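PDB 2GGO: 401aa long hypothetical glucose-1-phosphate thymidylyltransferase from Sulfolobus tokodaii, which catalyses nucleotidyl transfer to glucose 1-phosphate and probably makes UDP-N-acetylglucosamine and UDP-N-acetylgalactosamine through combined acetyl- and uridylyltransferase activities. Local coordinates for residues H362-I367 with Y380-P385; N139-I144 with A187-A192; G243-E248 with G261-G266. All coordinates share one frame; numbering follows the deposited sequence.

Contact 1 (H362-I367 with Y380-P385); sequences HVRTGI and YARIYP
The imidazole of His362 and the phenol ring of Tyr380 lie side by side and point the same way, their planes only 1° apart. Their centroids are 4.8 Å apart and the rings are slid so far that they hardly overlap. What lies over the Tyr380 face is instead the His362 methylene: CB sits 4.0 Å from the Tyr380 ring centroid, a CH-pi contact. Tyr380 OH in turn stands over the rim of the imidazole, 3.5 Å from His362 CD2. An alanine here, though it keeps CB over the phenol ring, would probably leave Tyr380 CZ and OH without the imidazole beside them.

Arg382 reaches over to the 362-367 segment. It has CG beside the backbone N (chi1 -70°) and the chain bends at chi2; one face of its guanidinium lies against Arg364 CB, which is 3.3 Å from Arg382 NE. Its NH1 donates to two carbonyls, one on each segment: His362 O at 2.8 Å, tilted out of the guanidinium plane, and Ala381 O at 3.2 Å. On the other side of the sheet, Thr365 and Ile383 stand abreast, and Thr365 OG1 is hydrogen-bonded to Gly324 N and Thr327 OG1 of the preceding coil.

The two segments are equivalent parts of successive coils in the left-handed parallel beta-helix of the hexapeptide-repeat family. Between their backbones, Gly366 N donates to Ile383 O at 2.6 Å, whereas the bond from Arg364 N to Ala381 O is weak. Arg382 therefore supplements a short run of main-chain bonding, its NH1 bridging carbonyls of both coils, while its cationic group rests on the aliphatic root of Arg364; the two like-charged groups do not touch, which probably limits their repulsion.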
loop_
_atom_site.group_PDB
_atom_site.type_symbol
_atom_site.label_atom_id
_atom_site.label_comp_id
_atom_site.label_asym_id
_atom_site.label_seq_id
_atom_site.Cartn_x
_atom_site.Cartn_y
_atom_site.Cartn_z
ATOM N N HIS A 362 -10.738 -3.073 -13.704
ATOM C CA HIS A 362 -11.776 -3.403 -14.720
ATOM C C HIS A 362 -12.366 -2.184 -15.387
ATOM O O HIS A 362 -13.434 -2.235 -15.986
ATOM C CB HIS A 362 -12.945 -4.210 -14.133
ATOM C CG HIS A 362 -12.523 -5.490 -13.478
ATOM N ND1 HIS A 362 -12.315 -6.657 -14.194
ATOM C CD2 HIS A 362 -12.293 -5.796 -12.174
ATOM C CE1 HIS A 362 -11.983 -7.625 -13.349
ATOM N NE2 HIS A 362 -11.880 -7.103 -12.136
ATOM N N VAL A 363 -11.684 -1.069 -15.252
ATOM C CA VAL A 363 -11.887 0.069 -16.112
ATOM C C VAL A 363 -11.588 -0.113 -17.593
ATOM O O VAL A 363 -10.594 -0.764 -18.023
ATOM C CB VAL A 363 -11.211 1.359 -15.472
ATOM C CG1 VAL A 363 -11.069 2.521 -16.502
ATOM C CG2 VAL A 363 -11.956 1.812 -14.364
ATOM N N ARG A 364 -12.410 0.519 -18.444
ATOM C CA ARG A 364 -12.147 0.472 -19.908
ATOM C C ARG A 364 -12.219 1.915 -20.382
ATOM O O ARG A 364 -13.176 2.556 -20.105
ATOM C CB ARG A 364 -13.157 -0.443 -20.666
ATOM C CG ARG A 364 -12.827 -0.457 -22.216
ATOM C CD ARG A 364 -13.542 -1.546 -23.121
ATOM N NE ARG A 364 -13.009 -2.927 -22.991
ATOM C CZ ARG A 364 -11.935 -3.449 -23.632
ATOM N NH1 ARG A 364 -11.171 -2.705 -24.466
ATOM N NH2 ARG A 364 -11.615 -4.740 -23.416
ATOM N N THR A 365 -11.178 2.478 -21.001
ATOM C CA THR A 365 -11.408 3.875 -21.439
ATOM C C THR A 365 -11.655 3.784 -22.931
ATOM O O THR A 365 -11.103 2.921 -23.577
ATOM C CB THR A 365 -10.226 4.734 -21.225
ATOM O OG1 THR A 365 -9.169 4.120 -22.018
ATOM C CG2 THR A 365 -9.747 4.589 -19.855
ATOM N N GLY A 366 -12.537 4.600 -23.509
ATOM C CA GLY A 366 -12.583 4.709 -24.943
ATOM C C GLY A 366 -11.344 5.236 -25.619
ATOM O O GLY A 366 -10.474 5.700 -24.878
ATOM N N ILE A 367 -11.167 5.056 -26.940
ATOM C CA ILE A 367 -10.074 5.857 -27.654
ATOM C C ILE A 367 -9.990 7.327 -27.330
ATOM O O ILE A 367 -11.031 8.004 -27.165
ATOM C CB ILE A 367 -10.077 5.742 -29.172
ATOM C CG1 ILE A 367 -11.506 6.225 -29.629
ATOM C CG2 ILE A 367 -10.022 4.347 -29.501
ATOM C CD1 ILE A 367 -11.755 6.378 -31.263
ATOM N N TYR A 380 -14.585 -0.554 -12.574
ATOM C CA TYR A 380 -15.739 -0.825 -13.481
ATOM C C TYR A 380 -16.248 0.394 -14.233
ATOM O O TYR A 380 -17.321 0.348 -14.897
ATOM C CB TYR A 380 -16.926 -1.493 -12.722
ATOM C CG TYR A 380 -16.559 -2.878 -12.258
ATOM C CD1 TYR A 380 -16.437 -3.906 -13.168
ATOM C CD2 TYR A 380 -16.282 -3.151 -10.918
ATOM C CE1 TYR A 380 -16.087 -5.170 -12.791
ATOM C CE2 TYR A 380 -15.903 -4.473 -10.513
ATOM C CZ TYR A 380 -15.790 -5.443 -11.475
ATOM O OH TYR A 380 -15.453 -6.707 -11.128
ATOM N N ALA A 381 -15.542 1.497 -14.119
ATOM C CA ALA A 381 -16.024 2.751 -14.797
ATOM C C ALA A 381 -15.880 2.621 -16.334
ATOM O O ALA A 381 -15.088 1.878 -16.847
ATOM C CB ALA A 381 -15.294 3.947 -14.313
ATOM N N ARG A 382 -16.721 3.342 -17.072
ATOM C CA ARG A 382 -16.612 3.367 -18.520
ATOM C C ARG A 382 -16.573 4.822 -18.938
ATOM O O ARG A 382 -17.452 5.643 -18.581
ATOM C CB ARG A 382 -17.776 2.627 -19.192
ATOM C CG ARG A 382 -17.770 1.108 -19.026
ATOM C CD ARG A 382 -16.479 0.548 -19.688
ATOM N NE ARG A 382 -16.336 -0.927 -19.782
ATOM C CZ ARG A 382 -15.840 -1.722 -18.810
ATOM N NH1 ARG A 382 -15.470 -1.210 -17.623
ATOM N NH2 ARG A 382 -15.733 -3.044 -19.018
ATOM N N ILE A 383 -15.521 5.141 -19.655
ATOM C CA ILE A 383 -15.202 6.472 -20.177
ATOM C C ILE A 383 -15.364 6.511 -21.695
ATOM O O ILE A 383 -14.592 5.902 -22.494
ATOM C CB ILE A 383 -13.777 6.933 -19.809
ATOM C CG1 ILE A 383 -13.374 6.615 -18.326
ATOM C CG2 ILE A 383 -13.609 8.460 -20.145
ATOM C CD1 ILE A 383 -14.325 7.305 -17.216
ATOM N N TYR A 384 -16.327 7.326 -22.054
ATOM C CA TYR A 384 -16.737 7.533 -23.462
ATOM C C TYR A 384 -15.563 8.032 -24.274
ATOM O O TYR A 384 -14.778 8.805 -23.779
ATOM C CB TYR A 384 -17.890 8.523 -23.524
ATOM C CG TYR A 384 -18.654 8.542 -24.854
ATOM C CD1 TYR A 384 -19.377 7.453 -25.290
ATOM C CD2 TYR A 384 -18.624 9.667 -25.684
ATOM C CE1 TYR A 384 -20.044 7.485 -26.519
ATOM C CE2 TYR A 384 -19.274 9.700 -26.921
ATOM C CZ TYR A 384 -19.989 8.605 -27.324
ATOM O OH TYR A 384 -20.666 8.575 -28.557
ATOM N N PRO A 385 -15.406 7.516 -25.507
ATOM C CA PRO A 385 -14.367 7.861 -26.439
ATOM C C PRO A 385 -14.203 9.377 -26.529
ATOM O O PRO A 385 -15.182 10.130 -26.690
ATOM C CB PRO A 385 -14.960 7.367 -27.732
ATOM C CG PRO A 385 -15.577 6.082 -27.345
ATOM C CD PRO A 385 -16.323 6.517 -26.107
#

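Contact 2 (N139-I144 with A187-A192); sequences NNLSKI and AINLMA
Leu141 reaches from its strand into the angle between Ile188 and Ala192, which lie one turn apart on the facing helix. Its CB leaves the backbone toward the helix, and CG is anti to the backbone N (chi1 -172°). From CG, the CD2 methyl makes the contact: it lies 3.8 Å from Ile188 CG2 and 3.9 Å from Ala192 CB. The Leu141 and Ile188 side chains cross at about a right angle, and Leu141 also touches Leu133 of the paired strand and Val199 of strand 197-201.

The strand and helix run roughly antiparallel, with 152° between their N-to-C directions and 7.7 Å between their axes at closest approach. Strand 141-145 pairs with strand 132-135 in a two-stranded antiparallel sheet of the nucleotidyltransferase domain, and a classic beta bulge places both Ser142 and Lys143 opposite Val134.

Farther along, Ile144 CD1 approaches Ile188 CG2 to 4.0 Å, so that one methyl of the helix serves both strand residues. Ile144 also lies near Gly131 and Glu146, which probably bind N-acetylglucosamine 1-phosphate. The amide of Asn189 lies against the backbone of Lys143 and Ile144, with Asn189 CG 3.6 Å from Ile144 N. At the other end of the contact, Ala192 CB packs 3.6 Å from Leu141 O. Nearby, NZ of Lys193, the next residue of the helix, is hydrogen-bonded to Ser142 O.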
loop_
_atom_site.group_PDB
_atom_site.type_symbol
_atom_site.label_atom_id
_atom_site.label_comp_id
_atom_site.label_asym_id
_atom_site.label_seq_id
_atom_site.Cartn_x
_atom_site.Cartn_y
_atom_site.Cartn_z
ATOM N N ASN A 139 13.655 6.175 28.724
ATOM C CA ASN A 139 13.436 5.844 27.307
ATOM C C ASN A 139 12.478 4.677 26.998
ATOM O O ASN A 139 12.419 4.182 25.870
ATOM C CB ASN A 139 14.771 5.740 26.542
ATOM C CG ASN A 139 15.544 7.063 26.526
ATOM O OD1 ASN A 139 15.042 8.098 26.986
ATOM N ND2 ASN A 139 16.773 7.029 25.997
ATOM N N ASN A 140 11.722 4.262 28.007
ATOM C CA ASN A 140 10.503 3.501 27.784
ATOM C C ASN A 140 9.379 4.509 27.536
ATOM O O ASN A 140 9.622 5.713 27.530
ATOM C CB ASN A 140 10.203 2.596 28.978
ATOM C CG ASN A 140 11.402 1.757 29.391
ATOM O OD1 ASN A 140 12.043 1.102 28.560
ATOM N ND2 ASN A 140 11.713 1.778 30.683
ATOM N N LEU A 141 8.154 4.043 27.332
ATOM C CA LEU A 141 7.106 4.941 26.870
ATOM C C LEU A 141 6.457 5.742 27.988
ATOM O O LEU A 141 5.978 5.167 28.970
ATOM C CB LEU A 141 6.032 4.183 26.085
ATOM C CG LEU A 141 4.976 5.034 25.372
ATOM C CD1 LEU A 141 5.505 5.562 24.045
ATOM C CD2 LEU A 141 3.681 4.250 25.207
ATOM N N SER A 142 6.442 7.065 27.814
ATOM C CA SER A 142 5.677 7.954 28.671
ATOM C C SER A 142 4.257 8.037 28.131
ATOM O O SER A 142 3.329 7.499 28.730
ATOM C CB SER A 142 6.331 9.329 28.741
ATOM O OG SER A 142 5.964 9.990 29.933
ATOM N N LYS A 143 4.083 8.687 26.986
ATOM C CA LYS A 143 2.775 8.672 26.306
ATOM C C LYS A 143 2.883 8.785 24.773
ATOM O O LYS A 143 3.984 8.965 24.239
ATOM C CB LYS A 143 1.776 9.692 26.923
ATOM C CG LYS A 143 2.173 11.188 26.877
ATOM C CD LYS A 143 1.304 12.055 27.826
ATOM C CE LYS A 143 1.855 12.093 29.271
ATOM N NZ LYS A 143 0.928 12.658 30.306
ATOM N N ILE A 144 1.754 8.635 24.075
ATOM C CA ILE A 144 1.683 8.857 22.622
ATOM C C ILE A 144 0.625 9.907 22.310
ATOM O O ILE A 144 -0.564 9.676 22.536
ATOM C CB ILE A 144 1.321 7.570 21.824
ATOM C CG1 ILE A 144 2.041 6.334 22.390
ATOM C CG2 ILE A 144 1.585 7.775 20.314
ATOM C CD1 ILE A 144 1.234 5.044 22.307
ATOM N N ALA A 187 -5.462 2.701 25.281
ATOM C CA ALA A 187 -5.239 1.614 26.233
ATOM C C ALA A 187 -3.758 1.423 26.565
ATOM O O ALA A 187 -3.402 1.140 27.708
ATOM C CB ALA A 187 -5.840 0.321 25.699
ATOM N N ILE A 188 -2.902 1.580 25.560
ATOM C CA ILE A 188 -1.451 1.495 25.744
ATOM C C ILE A 188 -0.952 2.651 26.614
ATOM O O ILE A 188 0.082 2.533 27.289
ATOM C CB ILE A 188 -0.681 1.458 24.372
ATOM C CG1 ILE A 188 -0.832 0.083 23.699
ATOM C CG2 ILE A 188 0.800 1.819 24.550
ATOM C CD1 ILE A 188 -0.289 0.009 22.280
ATOM N N ASN A 189 -1.696 3.758 26.604
ATOM C CA ASN A 189 -1.291 4.957 27.333
ATOM C C ASN A 189 -1.523 4.921 28.842
ATOM O O ASN A 189 -0.695 5.434 29.604
ATOM C CB ASN A 189 -1.866 6.213 26.689
ATOM C CG ASN A 189 -0.846 6.932 25.838
ATOM O OD1 ASN A 189 -1.191 7.626 24.889
ATOM N ND2 ASN A 189 0.425 6.766 26.175
ATOM N N LEU A 190 -2.626 4.299 29.262
ATOM C CA LEU A 190 -2.863 3.999 30.679
ATOM C C LEU A 190 -1.897 2.928 31.194
ATOM O O LEU A 190 -1.349 3.054 32.288
ATOM C CB LEU A 190 -4.304 3.522 30.933
ATOM C CG LEU A 190 -5.521 3.805 30.044
ATOM C CD1 LEU A 190 -6.675 2.972 30.598
ATOM C CD2 LEU A 190 -5.894 5.300 29.923
ATOM N N MET A 191 -1.711 1.874 30.400
ATOM C CA MET A 191 -0.805 0.779 30.740
ATOM C C MET A 191 0.627 1.269 30.927
ATOM O O MET A 191 1.324 0.809 31.826
ATOM C CB MET A 191 -0.868 -0.329 29.677
ATOM C CG MET A 191 -0.161 -1.631 30.077
ATOM S SD MET A 191 -0.049 -2.893 28.780
ATOM C CE MET A 191 1.199 -2.185 27.717
ATOM N N ALA A 192 1.049 2.214 30.086
ATOM C CA ALA A 192 2.394 2.799 30.157
ATOM C C ALA A 192 2.662 3.533 31.485
ATOM O O ALA A 192 3.822 3.785 31.846
ATOM C CB ALA A 192 2.650 3.728 28.956
#

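Contact 3 (G243-E248 with G261-G266); sequences GKVIIE and GPVYIG
Gly261 packs closely against Gly243 and Lys244, its CA 3.4 Å from Lys244 O. A side chain here would collide with that carbonyl. Pro262 follows through a cis peptide bond and turns its own CA to the same oxygen, 3.0 Å from Lys244 O, while its ring lies near the base of the Lys244 side chain. The far end of that lysine goes elsewhere: NZ is hydrogen-bonded to the carbonyls of Leu223, Asp224 and Val227.

Val263 N is the third group to meet Lys244 O, with a regular hydrogen bond, and Val263 O accepts from Ile246 N at 2.9 Å. The side chain of Val263 shares a face of the sheet with Val245, their CG1 methyls 4.3 Å apart. This in-register pairing, with strand axes 4.8 Å apart and 1° from parallel, is the stacking of neighbouring coils in the left-handed parallel beta-helix of hexapeptide-repeat transferases.

Tyr264 stands on the other face, beside Ile246. Its CG is anti to the backbone N (chi1 -177°), and the ring crosses the isoleucine obliquely, with Tyr264 CE1 3.7 Å from Ile246 CG2. Beyond this, Tyr264 OH reaches Glu248 OE2 at 2.6 Å in a weak hydrogen bond, the carboxylate turned 56° from the ring plane. Leu223 of helix 212-225 touches both Ile246 and Tyr264.

Ile265 returns to the valine face. Its N donates to Ile246 O at 2.7 Å, its O accepts from Glu248 N, and Ile259 packs on its side chain. At Gly266 the backbone carbon lies beside Glu248 CB, and Gly266 O is hydrogen-bonded to Ser269 OG.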
loop_
_atom_site.group_PDB
_atom_site.type_symbol
_atom_site.label_atom_id
_atom_site.label_comp_id
_atom_site.label_asym_id
_atom_site.label_seq_id
_atom_site.Cartn_x
_atom_site.Cartn_y
_atom_site.Cartn_z
ATOM N N GLY A 243 20.349 -0.202 -17.505
ATOM C CA GLY A 243 20.087 -0.165 -16.067
ATOM C C GLY A 243 19.473 -1.434 -15.583
ATOM O O GLY A 243 19.549 -2.436 -16.266
ATOM N N LYS A 244 18.850 -1.386 -14.412
ATOM C CA LYS A 244 18.230 -2.571 -13.786
ATOM C C LYS A 244 16.915 -2.955 -14.415
ATOM O O LYS A 244 15.972 -2.171 -14.380
ATOM C CB LYS A 244 17.969 -2.333 -12.305
ATOM C CG LYS A 244 17.622 -3.610 -11.536
ATOM C CD LYS A 244 16.941 -3.319 -10.221
ATOM C CE LYS A 244 17.919 -2.816 -9.209
ATOM N NZ LYS A 244 17.592 -3.342 -7.856
ATOM N N VAL A 245 16.829 -4.171 -14.939
ATOM C CA VAL A 245 15.587 -4.638 -15.507
ATOM C C VAL A 245 15.247 -6.051 -15.076
ATOM O O VAL A 245 16.002 -6.971 -15.342
ATOM C CB VAL A 245 15.629 -4.537 -17.049
ATOM C CG1 VAL A 245 14.287 -4.857 -17.643
ATOM C CG2 VAL A 245 16.013 -3.121 -17.452
ATOM N N ILE A 246 14.098 -6.231 -14.435
ATOM C CA ILE A 246 13.634 -7.573 -14.075
ATOM C C ILE A 246 12.647 -8.042 -15.132
ATOM O O ILE A 246 11.556 -7.484 -15.287
ATOM C CB ILE A 246 12.988 -7.649 -12.669
ATOM C CG1 ILE A 246 14.017 -7.366 -11.589
ATOM C CG2 ILE A 246 12.457 -9.015 -12.403
ATOM C CD1 ILE A 246 14.461 -5.904 -11.520
ATOM N N ILE A 247 13.052 -9.068 -15.867
ATOM C CA ILE A 247 12.167 -9.693 -16.821
ATOM C C ILE A 247 11.827 -11.091 -16.305
ATOM O O ILE A 247 12.712 -11.949 -16.149
ATOM C CB ILE A 247 12.778 -9.751 -18.236
ATOM C CG1 ILE A 247 13.316 -8.377 -18.634
ATOM C CG2 ILE A 247 11.727 -10.246 -19.220
ATOM C CD1 ILE A 247 14.146 -8.312 -19.887
ATOM N N GLU A 248 10.546 -11.318 -16.067
ATOM C CA GLU A 248 10.079 -12.547 -15.464
ATOM C C GLU A 248 9.682 -13.564 -16.490
ATOM O O GLU A 248 9.603 -13.271 -17.683
ATOM C CB GLU A 248 8.883 -12.257 -14.629
ATOM C CG GLU A 248 9.191 -11.290 -13.597
ATOM C CD GLU A 248 9.370 -11.986 -12.325
ATOM O OE1 GLU A 248 10.433 -12.693 -12.190
ATOM O OE2 GLU A 248 8.412 -11.853 -11.498
ATOM N N GLY A 261 16.127 1.410 -17.263
ATOM C CA GLY A 261 15.810 0.823 -15.962
ATOM C C GLY A 261 15.955 1.888 -14.902
ATOM O O GLY A 261 16.579 2.930 -15.154
ATOM N N PRO A 262 15.459 1.625 -13.679
ATOM C CA PRO A 262 14.888 0.376 -13.178
ATOM C C PRO A 262 13.442 0.099 -13.600
ATOM O O PRO A 262 12.581 0.965 -13.472
ATOM C CB PRO A 262 14.962 0.525 -11.658
ATOM C CG PRO A 262 14.985 1.940 -11.420
ATOM C CD PRO A 262 15.503 2.658 -12.631
ATOM N N VAL A 263 13.221 -1.119 -14.075
ATOM C CA VAL A 263 11.944 -1.528 -14.572
ATOM C C VAL A 263 11.679 -2.946 -14.171
ATOM O O VAL A 263 12.539 -3.820 -14.301
ATOM C CB VAL A 263 11.970 -1.419 -16.099
ATOM C CG1 VAL A 263 10.961 -2.312 -16.756
ATOM C CG2 VAL A 263 11.833 0.038 -16.500
ATOM N N TYR A 264 10.480 -3.187 -13.682
ATOM C CA TYR A 264 10.037 -4.516 -13.339
ATOM C C TYR A 264 9.009 -4.985 -14.367
ATOM O O TYR A 264 7.923 -4.359 -14.515
ATOM C CB TYR A 264 9.353 -4.480 -11.969
ATOM C CG TYR A 264 8.923 -5.843 -11.493
ATOM C CD1 TYR A 264 9.855 -6.716 -10.951
ATOM C CD2 TYR A 264 7.605 -6.278 -11.608
ATOM C CE1 TYR A 264 9.503 -7.922 -10.502
ATOM C CE2 TYR A 264 7.254 -7.570 -11.180
ATOM C CZ TYR A 264 8.218 -8.354 -10.611
ATOM O OH TYR A 264 7.935 -9.630 -10.178
ATOM N N ILE A 265 9.302 -6.094 -15.058
ATOM C CA ILE A 265 8.352 -6.659 -16.022
ATOM C C ILE A 265 7.742 -7.980 -15.550
ATOM O O ILE A 265 8.356 -9.013 -15.673
ATOM C CB ILE A 265 8.998 -6.778 -17.450
ATOM C CG1 ILE A 265 9.619 -5.409 -17.820
ATOM C CG2 ILE A 265 7.986 -7.313 -18.461
ATOM C CD1 ILE A 265 10.039 -5.204 -19.178
ATOM N N GLY A 266 6.506 -7.936 -15.048
ATOM C CA GLY A 266 5.878 -9.127 -14.433
ATOM C C GLY A 266 5.713 -10.300 -15.379
ATOM O O GLY A 266 5.795 -10.151 -16.573
#

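Along the chain contact 2 comes first, within the nucleotidyltransferase domain, followed by contact 3 and then contact 1 in the hexapeptide-repeat beta-helix. Contacts 3 and 1 each join parallel strands of successive coils, but in different sheets: 245-247 and 263-265 near the start of the eight-stranded sheet, 364-365 and 382-383 in the four-stranded one. Their centres are about 28 Å apart. Contact 2 joins a hairpin strand to helix 184-194 and lies on the opposite side of the chain's centre, its own centre about 45 Å from that of contact 3 and about 50 Å from that of contact 1. The three contacts thus sample both parts of a bifunctional enzyme, and none touches another.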